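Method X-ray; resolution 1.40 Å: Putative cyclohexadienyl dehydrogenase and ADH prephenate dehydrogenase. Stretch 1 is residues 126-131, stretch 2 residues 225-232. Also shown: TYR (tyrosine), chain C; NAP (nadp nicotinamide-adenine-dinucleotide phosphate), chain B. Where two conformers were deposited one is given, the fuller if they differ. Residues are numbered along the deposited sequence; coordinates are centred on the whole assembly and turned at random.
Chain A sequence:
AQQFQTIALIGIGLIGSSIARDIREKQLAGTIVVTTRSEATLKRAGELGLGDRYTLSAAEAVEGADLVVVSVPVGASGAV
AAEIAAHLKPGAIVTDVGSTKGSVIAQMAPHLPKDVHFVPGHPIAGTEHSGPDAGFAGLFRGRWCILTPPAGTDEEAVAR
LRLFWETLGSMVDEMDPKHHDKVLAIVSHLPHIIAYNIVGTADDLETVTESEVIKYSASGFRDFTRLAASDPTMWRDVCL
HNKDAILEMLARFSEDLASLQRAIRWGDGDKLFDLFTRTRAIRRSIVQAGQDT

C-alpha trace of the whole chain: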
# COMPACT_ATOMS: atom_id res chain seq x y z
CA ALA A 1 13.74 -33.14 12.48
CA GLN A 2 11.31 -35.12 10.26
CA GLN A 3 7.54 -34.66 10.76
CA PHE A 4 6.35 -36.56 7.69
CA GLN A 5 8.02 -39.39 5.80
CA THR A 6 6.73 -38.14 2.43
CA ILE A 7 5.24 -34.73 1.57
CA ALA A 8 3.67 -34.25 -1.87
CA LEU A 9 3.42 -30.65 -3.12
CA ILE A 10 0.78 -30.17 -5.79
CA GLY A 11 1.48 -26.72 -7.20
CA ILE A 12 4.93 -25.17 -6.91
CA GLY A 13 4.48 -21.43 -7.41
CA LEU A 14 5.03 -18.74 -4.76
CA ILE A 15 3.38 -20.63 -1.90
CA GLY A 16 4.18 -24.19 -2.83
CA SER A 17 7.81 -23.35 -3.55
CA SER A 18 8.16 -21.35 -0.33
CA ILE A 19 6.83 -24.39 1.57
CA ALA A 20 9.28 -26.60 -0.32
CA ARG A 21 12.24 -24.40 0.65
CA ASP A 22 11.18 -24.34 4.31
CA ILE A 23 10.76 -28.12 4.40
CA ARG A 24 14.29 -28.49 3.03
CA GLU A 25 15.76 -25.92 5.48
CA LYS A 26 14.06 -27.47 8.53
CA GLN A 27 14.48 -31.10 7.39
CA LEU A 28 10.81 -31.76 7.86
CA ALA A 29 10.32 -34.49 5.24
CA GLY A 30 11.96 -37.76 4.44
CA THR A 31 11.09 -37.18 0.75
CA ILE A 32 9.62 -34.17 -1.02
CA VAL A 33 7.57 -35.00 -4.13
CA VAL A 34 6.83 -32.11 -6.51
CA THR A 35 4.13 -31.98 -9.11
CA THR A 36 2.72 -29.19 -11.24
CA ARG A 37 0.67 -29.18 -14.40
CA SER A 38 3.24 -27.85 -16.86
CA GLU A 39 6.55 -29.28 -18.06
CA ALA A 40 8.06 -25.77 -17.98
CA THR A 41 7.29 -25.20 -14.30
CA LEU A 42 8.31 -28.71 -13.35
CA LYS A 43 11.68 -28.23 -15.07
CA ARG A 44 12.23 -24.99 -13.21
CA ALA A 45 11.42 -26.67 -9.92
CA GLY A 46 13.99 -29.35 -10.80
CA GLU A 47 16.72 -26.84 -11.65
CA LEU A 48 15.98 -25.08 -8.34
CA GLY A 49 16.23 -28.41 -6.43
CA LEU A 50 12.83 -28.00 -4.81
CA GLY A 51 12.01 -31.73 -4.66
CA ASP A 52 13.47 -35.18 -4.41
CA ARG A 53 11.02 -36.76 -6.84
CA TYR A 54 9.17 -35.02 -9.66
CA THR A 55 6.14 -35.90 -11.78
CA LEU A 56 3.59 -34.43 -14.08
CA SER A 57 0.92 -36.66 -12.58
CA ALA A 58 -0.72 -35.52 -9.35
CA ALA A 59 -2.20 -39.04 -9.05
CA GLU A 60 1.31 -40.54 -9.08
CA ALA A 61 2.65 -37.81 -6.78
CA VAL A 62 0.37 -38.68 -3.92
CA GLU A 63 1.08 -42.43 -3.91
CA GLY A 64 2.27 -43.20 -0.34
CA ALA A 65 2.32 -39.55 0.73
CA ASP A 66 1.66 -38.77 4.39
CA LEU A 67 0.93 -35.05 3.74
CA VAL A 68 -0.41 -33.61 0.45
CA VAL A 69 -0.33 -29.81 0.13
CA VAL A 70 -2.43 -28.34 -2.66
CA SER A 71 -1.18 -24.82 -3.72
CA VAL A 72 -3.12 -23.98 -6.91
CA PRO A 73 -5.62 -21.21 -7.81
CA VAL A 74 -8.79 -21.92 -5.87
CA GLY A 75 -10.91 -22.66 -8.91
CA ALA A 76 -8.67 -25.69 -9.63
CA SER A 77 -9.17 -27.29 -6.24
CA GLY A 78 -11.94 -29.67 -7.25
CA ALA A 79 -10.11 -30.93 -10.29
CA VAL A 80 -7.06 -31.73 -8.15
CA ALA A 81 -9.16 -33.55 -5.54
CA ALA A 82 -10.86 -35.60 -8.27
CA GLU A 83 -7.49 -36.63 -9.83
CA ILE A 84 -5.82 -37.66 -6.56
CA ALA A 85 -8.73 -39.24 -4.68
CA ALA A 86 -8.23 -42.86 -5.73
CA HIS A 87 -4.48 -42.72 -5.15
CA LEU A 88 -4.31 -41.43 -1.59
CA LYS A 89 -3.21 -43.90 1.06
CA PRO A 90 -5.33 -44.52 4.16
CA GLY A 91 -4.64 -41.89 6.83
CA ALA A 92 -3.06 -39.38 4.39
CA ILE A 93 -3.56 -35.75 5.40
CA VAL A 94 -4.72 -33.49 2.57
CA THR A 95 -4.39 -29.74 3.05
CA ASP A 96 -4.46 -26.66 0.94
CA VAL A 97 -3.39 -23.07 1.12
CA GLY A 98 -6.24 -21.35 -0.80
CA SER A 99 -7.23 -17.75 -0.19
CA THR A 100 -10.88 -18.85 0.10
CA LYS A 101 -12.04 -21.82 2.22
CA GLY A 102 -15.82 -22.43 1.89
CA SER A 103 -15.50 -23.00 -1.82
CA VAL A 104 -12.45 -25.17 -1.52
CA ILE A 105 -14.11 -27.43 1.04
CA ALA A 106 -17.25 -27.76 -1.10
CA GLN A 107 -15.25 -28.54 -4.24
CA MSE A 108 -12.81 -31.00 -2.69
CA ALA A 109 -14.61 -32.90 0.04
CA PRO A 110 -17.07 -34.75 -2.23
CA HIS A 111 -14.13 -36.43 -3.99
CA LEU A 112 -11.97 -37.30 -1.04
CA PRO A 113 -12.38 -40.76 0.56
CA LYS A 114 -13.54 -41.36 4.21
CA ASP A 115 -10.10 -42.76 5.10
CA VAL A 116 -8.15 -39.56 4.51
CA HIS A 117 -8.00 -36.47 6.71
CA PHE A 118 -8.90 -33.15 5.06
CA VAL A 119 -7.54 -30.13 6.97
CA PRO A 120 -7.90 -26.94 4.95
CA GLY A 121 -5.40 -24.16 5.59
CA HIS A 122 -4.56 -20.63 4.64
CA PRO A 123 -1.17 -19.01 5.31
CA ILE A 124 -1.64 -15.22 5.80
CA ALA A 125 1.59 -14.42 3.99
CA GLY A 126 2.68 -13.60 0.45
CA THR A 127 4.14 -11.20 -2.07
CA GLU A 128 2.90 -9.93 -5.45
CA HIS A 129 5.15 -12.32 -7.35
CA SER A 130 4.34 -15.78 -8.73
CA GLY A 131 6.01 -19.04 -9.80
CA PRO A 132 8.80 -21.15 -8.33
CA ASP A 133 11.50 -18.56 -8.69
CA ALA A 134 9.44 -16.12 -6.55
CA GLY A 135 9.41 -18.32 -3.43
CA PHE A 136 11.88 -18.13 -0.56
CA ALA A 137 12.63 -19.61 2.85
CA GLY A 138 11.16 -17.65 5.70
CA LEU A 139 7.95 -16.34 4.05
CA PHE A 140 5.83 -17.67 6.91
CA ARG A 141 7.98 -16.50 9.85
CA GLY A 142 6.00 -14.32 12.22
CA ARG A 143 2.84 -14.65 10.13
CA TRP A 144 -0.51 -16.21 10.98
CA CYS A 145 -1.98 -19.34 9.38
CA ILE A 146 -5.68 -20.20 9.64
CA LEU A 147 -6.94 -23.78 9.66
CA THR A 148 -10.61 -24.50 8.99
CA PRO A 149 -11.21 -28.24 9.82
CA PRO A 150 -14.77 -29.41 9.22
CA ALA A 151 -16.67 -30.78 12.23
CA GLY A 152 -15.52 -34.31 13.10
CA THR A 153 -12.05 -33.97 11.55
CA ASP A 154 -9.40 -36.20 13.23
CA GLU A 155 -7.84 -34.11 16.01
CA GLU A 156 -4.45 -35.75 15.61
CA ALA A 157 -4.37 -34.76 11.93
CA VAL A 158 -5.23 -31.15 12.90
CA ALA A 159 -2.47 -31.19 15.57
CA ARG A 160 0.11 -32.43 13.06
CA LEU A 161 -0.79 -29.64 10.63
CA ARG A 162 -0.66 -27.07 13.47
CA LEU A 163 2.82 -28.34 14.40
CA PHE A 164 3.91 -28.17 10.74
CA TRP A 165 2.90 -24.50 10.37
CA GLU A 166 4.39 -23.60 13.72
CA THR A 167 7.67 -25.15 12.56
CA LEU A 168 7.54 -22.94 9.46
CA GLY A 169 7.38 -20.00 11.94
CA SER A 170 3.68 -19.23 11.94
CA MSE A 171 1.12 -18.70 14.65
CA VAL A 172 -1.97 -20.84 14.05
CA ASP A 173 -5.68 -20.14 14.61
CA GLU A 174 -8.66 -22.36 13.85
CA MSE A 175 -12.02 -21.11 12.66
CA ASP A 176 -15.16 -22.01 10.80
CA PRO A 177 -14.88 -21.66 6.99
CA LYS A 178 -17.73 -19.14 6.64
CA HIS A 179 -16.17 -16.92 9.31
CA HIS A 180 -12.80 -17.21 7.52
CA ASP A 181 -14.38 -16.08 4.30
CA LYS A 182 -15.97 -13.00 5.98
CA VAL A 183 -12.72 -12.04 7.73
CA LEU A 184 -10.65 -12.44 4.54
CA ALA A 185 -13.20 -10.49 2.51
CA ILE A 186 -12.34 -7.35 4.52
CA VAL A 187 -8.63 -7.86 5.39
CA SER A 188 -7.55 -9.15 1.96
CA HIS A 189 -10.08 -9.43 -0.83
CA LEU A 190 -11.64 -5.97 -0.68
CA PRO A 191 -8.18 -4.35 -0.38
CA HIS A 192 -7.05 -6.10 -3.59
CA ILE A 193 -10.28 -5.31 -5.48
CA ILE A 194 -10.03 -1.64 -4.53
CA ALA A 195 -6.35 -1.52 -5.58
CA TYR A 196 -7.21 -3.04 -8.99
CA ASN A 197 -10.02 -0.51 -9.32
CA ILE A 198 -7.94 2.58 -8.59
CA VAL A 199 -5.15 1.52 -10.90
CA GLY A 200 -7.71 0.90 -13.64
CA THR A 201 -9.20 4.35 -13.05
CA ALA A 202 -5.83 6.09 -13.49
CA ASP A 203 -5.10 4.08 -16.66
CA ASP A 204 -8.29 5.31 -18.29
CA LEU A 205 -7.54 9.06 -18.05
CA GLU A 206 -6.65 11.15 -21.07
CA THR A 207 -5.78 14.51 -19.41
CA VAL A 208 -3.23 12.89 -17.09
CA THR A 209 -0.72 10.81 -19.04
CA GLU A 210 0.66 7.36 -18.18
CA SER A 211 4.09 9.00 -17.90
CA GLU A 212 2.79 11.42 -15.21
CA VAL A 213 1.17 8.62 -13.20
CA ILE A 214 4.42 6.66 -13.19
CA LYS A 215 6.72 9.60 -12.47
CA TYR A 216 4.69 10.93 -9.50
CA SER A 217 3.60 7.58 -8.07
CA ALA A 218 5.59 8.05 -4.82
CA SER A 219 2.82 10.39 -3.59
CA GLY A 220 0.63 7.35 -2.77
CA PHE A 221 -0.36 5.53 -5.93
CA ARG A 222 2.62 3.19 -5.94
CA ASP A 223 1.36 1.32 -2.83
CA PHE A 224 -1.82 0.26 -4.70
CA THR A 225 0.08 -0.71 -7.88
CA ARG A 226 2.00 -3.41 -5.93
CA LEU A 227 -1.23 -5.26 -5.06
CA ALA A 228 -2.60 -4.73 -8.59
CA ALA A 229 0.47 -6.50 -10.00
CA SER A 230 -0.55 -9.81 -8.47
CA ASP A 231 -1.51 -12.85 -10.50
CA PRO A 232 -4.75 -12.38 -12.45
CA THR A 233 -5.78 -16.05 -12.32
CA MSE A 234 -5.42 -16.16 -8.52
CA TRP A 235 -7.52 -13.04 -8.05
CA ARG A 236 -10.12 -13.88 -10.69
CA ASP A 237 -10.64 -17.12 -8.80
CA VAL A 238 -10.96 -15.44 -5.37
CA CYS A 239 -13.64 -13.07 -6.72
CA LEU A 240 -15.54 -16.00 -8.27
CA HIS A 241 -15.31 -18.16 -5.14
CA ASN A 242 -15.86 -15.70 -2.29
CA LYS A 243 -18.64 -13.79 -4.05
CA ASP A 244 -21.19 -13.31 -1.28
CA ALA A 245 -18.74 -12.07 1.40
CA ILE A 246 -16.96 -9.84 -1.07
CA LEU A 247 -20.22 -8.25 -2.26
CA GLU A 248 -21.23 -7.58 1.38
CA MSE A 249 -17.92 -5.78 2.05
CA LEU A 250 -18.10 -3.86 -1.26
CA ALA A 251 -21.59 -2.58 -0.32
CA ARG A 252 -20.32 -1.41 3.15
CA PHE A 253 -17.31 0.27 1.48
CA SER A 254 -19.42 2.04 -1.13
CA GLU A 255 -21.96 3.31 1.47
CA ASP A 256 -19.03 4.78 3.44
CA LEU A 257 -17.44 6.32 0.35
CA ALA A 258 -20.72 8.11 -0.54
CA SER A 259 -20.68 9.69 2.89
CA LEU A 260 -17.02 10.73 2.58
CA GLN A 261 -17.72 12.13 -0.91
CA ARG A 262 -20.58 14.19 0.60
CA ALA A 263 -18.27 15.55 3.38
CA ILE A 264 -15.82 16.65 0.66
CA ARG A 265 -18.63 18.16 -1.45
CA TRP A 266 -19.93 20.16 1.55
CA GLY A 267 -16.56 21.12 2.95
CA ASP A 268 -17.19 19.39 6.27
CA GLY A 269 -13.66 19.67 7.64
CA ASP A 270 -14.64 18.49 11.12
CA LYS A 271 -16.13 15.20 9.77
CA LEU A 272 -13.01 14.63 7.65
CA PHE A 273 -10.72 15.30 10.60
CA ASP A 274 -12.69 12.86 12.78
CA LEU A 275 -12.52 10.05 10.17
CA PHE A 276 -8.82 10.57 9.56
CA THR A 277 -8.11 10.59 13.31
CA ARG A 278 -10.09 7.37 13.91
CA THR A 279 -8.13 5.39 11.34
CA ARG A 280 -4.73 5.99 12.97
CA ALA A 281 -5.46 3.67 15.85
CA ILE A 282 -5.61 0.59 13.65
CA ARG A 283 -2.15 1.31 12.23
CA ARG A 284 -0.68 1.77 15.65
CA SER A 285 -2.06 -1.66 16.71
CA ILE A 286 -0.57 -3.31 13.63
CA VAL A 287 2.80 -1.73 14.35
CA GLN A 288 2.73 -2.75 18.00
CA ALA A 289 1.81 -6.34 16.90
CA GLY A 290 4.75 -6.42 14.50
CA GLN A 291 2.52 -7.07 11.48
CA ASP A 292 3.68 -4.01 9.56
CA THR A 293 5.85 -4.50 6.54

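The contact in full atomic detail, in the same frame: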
# COMPACT_ATOMS: atom_id res chain seq x y z
N GLY A 126 2.38 -13.53 1.87
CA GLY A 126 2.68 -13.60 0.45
C GLY A 126 3.34 -12.35 -0.07
O GLY A 126 3.71 -11.49 0.69
N THR A 127 3.59 -12.35 -1.37
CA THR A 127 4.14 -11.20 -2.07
C THR A 127 3.29 -11.05 -3.34
O THR A 127 2.36 -11.83 -3.57
CB THR A 127 5.60 -11.38 -2.48
OG1 THR A 127 5.70 -12.31 -3.58
CG2 THR A 127 6.51 -11.81 -1.32
N GLU A 128 3.61 -10.06 -4.17
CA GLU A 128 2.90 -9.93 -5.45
C GLU A 128 3.44 -10.77 -6.59
O GLU A 128 2.90 -10.71 -7.72
CB GLU A 128 2.89 -8.45 -5.87
CG GLU A 128 4.24 -7.88 -6.38
CD GLU A 128 5.22 -7.40 -5.32
OE1 GLU A 128 5.11 -7.75 -4.08
OE2 GLU A 128 6.13 -6.60 -5.70
N HIS A 129 4.49 -11.54 -6.31
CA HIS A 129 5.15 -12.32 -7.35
C HIS A 129 4.66 -13.78 -7.35
O HIS A 129 4.13 -14.26 -6.36
CB HIS A 129 6.64 -12.28 -7.20
CG HIS A 129 7.18 -10.90 -7.28
ND1 HIS A 129 7.08 -10.14 -8.43
CD2 HIS A 129 7.78 -10.12 -6.36
CE1 HIS A 129 7.63 -8.96 -8.22
NE2 HIS A 129 8.07 -8.92 -6.96
N SER A 130 4.85 -14.43 -8.49
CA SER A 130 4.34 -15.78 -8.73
C SER A 130 5.39 -16.70 -9.33
O SER A 130 6.41 -16.23 -9.86
CB SER A 130 3.11 -15.74 -9.65
OG SER A 130 2.08 -14.92 -9.16
N GLY A 131 5.13 -18.00 -9.22
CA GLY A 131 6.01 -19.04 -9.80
C GLY A 131 7.12 -19.48 -8.86
O GLY A 131 7.35 -18.86 -7.83
N THR A 225 -0.43 -0.01 -6.69
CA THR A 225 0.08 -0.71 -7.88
C THR A 225 0.74 -2.05 -7.52
O THR A 225 0.73 -2.96 -8.34
CB THR A 225 1.08 0.12 -8.75
OG1 THR A 225 2.31 0.35 -8.03
CG2 THR A 225 0.43 1.43 -9.20
N ARG A 226 1.36 -2.15 -6.34
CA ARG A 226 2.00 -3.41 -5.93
C ARG A 226 0.92 -4.52 -5.86
O ARG A 226 1.10 -5.61 -6.41
CB ARG A 226 2.74 -3.28 -4.60
CG ARG A 226 3.62 -4.52 -4.34
CD ARG A 226 4.21 -4.47 -2.94
NE ARG A 226 3.21 -4.65 -1.90
CZ ARG A 226 2.66 -5.81 -1.54
NH1 ARG A 226 3.07 -6.94 -2.11
NH2 ARG A 226 1.69 -5.82 -0.64
N LEU A 227 -0.18 -4.25 -5.17
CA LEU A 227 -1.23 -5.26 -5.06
C LEU A 227 -1.81 -5.58 -6.43
O LEU A 227 -2.10 -6.75 -6.74
CB LEU A 227 -2.30 -4.81 -4.08
CG LEU A 227 -1.77 -4.66 -2.65
CD1 LEU A 227 -2.85 -4.06 -1.77
CD2 LEU A 227 -1.28 -6.00 -2.12
N ALA A 228 -2.01 -4.55 -7.23
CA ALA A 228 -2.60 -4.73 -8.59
C ALA A 228 -1.64 -5.32 -9.62
O ALA A 228 -1.97 -5.40 -10.81
CB ALA A 228 -3.18 -3.41 -9.08
N ALA A 229 -0.46 -5.72 -9.17
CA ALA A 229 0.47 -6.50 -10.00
C ALA A 229 0.46 -8.01 -9.75
O ALA A 229 1.24 -8.77 -10.39
CB ALA A 229 1.87 -6.00 -9.81
N SER A 230 -0.42 -8.43 -8.85
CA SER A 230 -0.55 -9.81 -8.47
C SER A 230 -1.08 -10.66 -9.65
O SER A 230 -1.39 -10.15 -10.72
CB SER A 230 -1.47 -9.90 -7.25
OG SER A 230 -0.95 -9.20 -6.14
N ASP A 231 -1.14 -11.96 -9.44
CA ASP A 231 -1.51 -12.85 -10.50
C ASP A 231 -3.02 -12.75 -10.84
O ASP A 231 -3.87 -12.92 -9.95
CB ASP A 231 -1.17 -14.29 -10.16
CG ASP A 231 -1.50 -15.23 -11.28
OD1 ASP A 231 -0.83 -15.19 -12.35
OD2 ASP A 231 -2.50 -15.98 -11.13
N PRO A 232 -3.34 -12.58 -12.13
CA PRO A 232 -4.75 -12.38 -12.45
C PRO A 232 -5.61 -13.62 -12.28
O PRO A 232 -6.77 -13.51 -11.96
CB PRO A 232 -4.75 -11.95 -13.93
CG PRO A 232 -3.36 -11.94 -14.36
CD PRO A 232 -2.46 -12.12 -13.23
N TYR C . 0.02 -11.31 -1.82
CA TYR C . -0.34 -10.35 -0.75
C TYR C . 0.73 -9.29 -0.64
O TYR C . 1.66 -9.34 -1.43
CB TYR C . -0.53 -11.07 0.59
CG TYR C . -1.60 -12.15 0.60
CD1 TYR C . -2.58 -12.24 -0.39
CD2 TYR C . -1.62 -13.08 1.60
CE1 TYR C . -3.54 -13.24 -0.36
CE2 TYR C . -2.57 -14.07 1.67
CZ TYR C . -3.52 -14.17 0.69
OH TYR C . -4.45 -15.19 0.71
OXT TYR C . 0.61 -8.42 0.25
PA NAP B . 1.35 -19.21 -8.39
O1A NAP B . 2.68 -18.74 -7.95
O2A NAP B . 0.69 -18.66 -9.61
O5B NAP B . 1.45 -20.80 -8.60
C5B NAP B . 0.38 -21.51 -9.22
C4B NAP B . 0.60 -23.02 -9.20
O4B NAP B . -0.62 -23.65 -9.55
C3B NAP B . 1.60 -23.48 -10.25
O3B NAP B . 2.20 -24.71 -9.87
C2B NAP B . 0.73 -23.77 -11.44
O2B NAP B . 1.28 -24.75 -12.28
C1B NAP B . -0.50 -24.33 -10.79
N9A NAP B . -1.78 -24.24 -11.54
C8A NAP B . -2.33 -23.17 -12.09
N7A NAP B . -3.50 -23.39 -12.63
C5A NAP B . -3.73 -24.72 -12.43
C6A NAP B . -4.79 -25.57 -12.78
N6A NAP B . -5.86 -25.11 -13.45
N1A NAP B . -4.71 -26.83 -12.40
C2A NAP B . -3.65 -27.25 -11.73
N3A NAP B . -2.60 -26.53 -11.37
C4A NAP B . -2.67 -25.26 -11.74
O3 NAP B . 0.30 -19.15 -7.19
PN NAP B . 0.45 -19.02 -5.60
O1N NAP B . 0.62 -17.61 -5.35
O2N NAP B . 1.41 -19.98 -5.08
O5D NAP B . -1.05 -19.38 -5.12
C5D NAP B . -1.47 -20.71 -4.89
C4D NAP B . -2.62 -20.69 -3.89
O4D NAP B . -2.19 -20.01 -2.73
C3D NAP B . -3.83 -19.94 -4.37
O3D NAP B . -5.00 -20.64 -3.98
C2D NAP B . -3.75 -18.60 -3.68
O2D NAP B . -5.04 -18.08 -3.49
C1D NAP B . -3.13 -19.04 -2.35
N1N NAP B . -2.33 -18.02 -1.65
C2N NAP B . -1.62 -17.12 -2.34
C3N NAP B . -0.88 -16.16 -1.69
C7N NAP B . -0.08 -15.10 -2.40
O7N NAP B . 0.26 -14.12 -1.80
N7N NAP B . 0.22 -15.30 -3.67
C4N NAP B . -0.88 -16.16 -0.32
C5N NAP B . -1.60 -17.12 0.35
C6N NAP B . -2.36 -18.03 -0.33
P2B NAP B . 1.93 -24.37 -13.70
O1X NAP B . 2.82 -23.20 -13.47
O2X NAP B . 2.68 -25.62 -14.07
O3X NAP B . 0.83 -24.03 -14.69

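One polar bond carries this small contact, which buries 278 Å² between a stretch without regular secondary structure and a stretch that opens in helix and runs through a type I turn. Arg226 NH1 donates to Glu128 OE1 at 2.9 Å, a hydrogen bond within a salt bridge. The arginine's CA-to-CB bond points sideways, so reach comes from the chain: chi1 and chi2 are both t, then chi3 turns to p and brings the guanidinium to the loop. Glu128 starts toward its partner and folds, chi1 p and chi2 m, to present its carboxylate.

The same guanidinium reads the bound tyrosine. Arg226 NH1 also donates to TYR O at 2.9 Å, and Arg226 NH2 to TYR OXT at 3.0 Å, both nearly straight at 172° and 175°. Glu128 OE1 and the ligand's O both lie near the guanidinium plane, at its edge, where N-H groups point. Arginine suits this place because one planar group can serve two carboxylates at once. The loop completes the amino-acid grip with its backbone: the ligand's N donates to Thr127 O at 3.0 Å.

Each backbone is braced locally. Thr127, whose CA-to-CB bond points away from the other stretch, uses OG1 to accept from His129 N at 3.1 Å. Across the contact, the type I turn from Leu227 to Ser230 is tied by Ser230 N to Leu227 O at 3.2 Å, and Ser230 OG donates to that same oxygen at 2.8 Å. Ser230 OG spends its proton within its own turn, and Ser230 meets Glu128 by packing, Glu128 O lying 3.6 Å from Ser230 CA. Small Ala229 points toward the loop without crowding it.

Farther along, Ser130 OG packs 3.5 Å from Asp231 CB, while Asp231 caps the following helix. Gly131 N donates to NAP O1A at 2.9 Å, and its positive phi favours glycine.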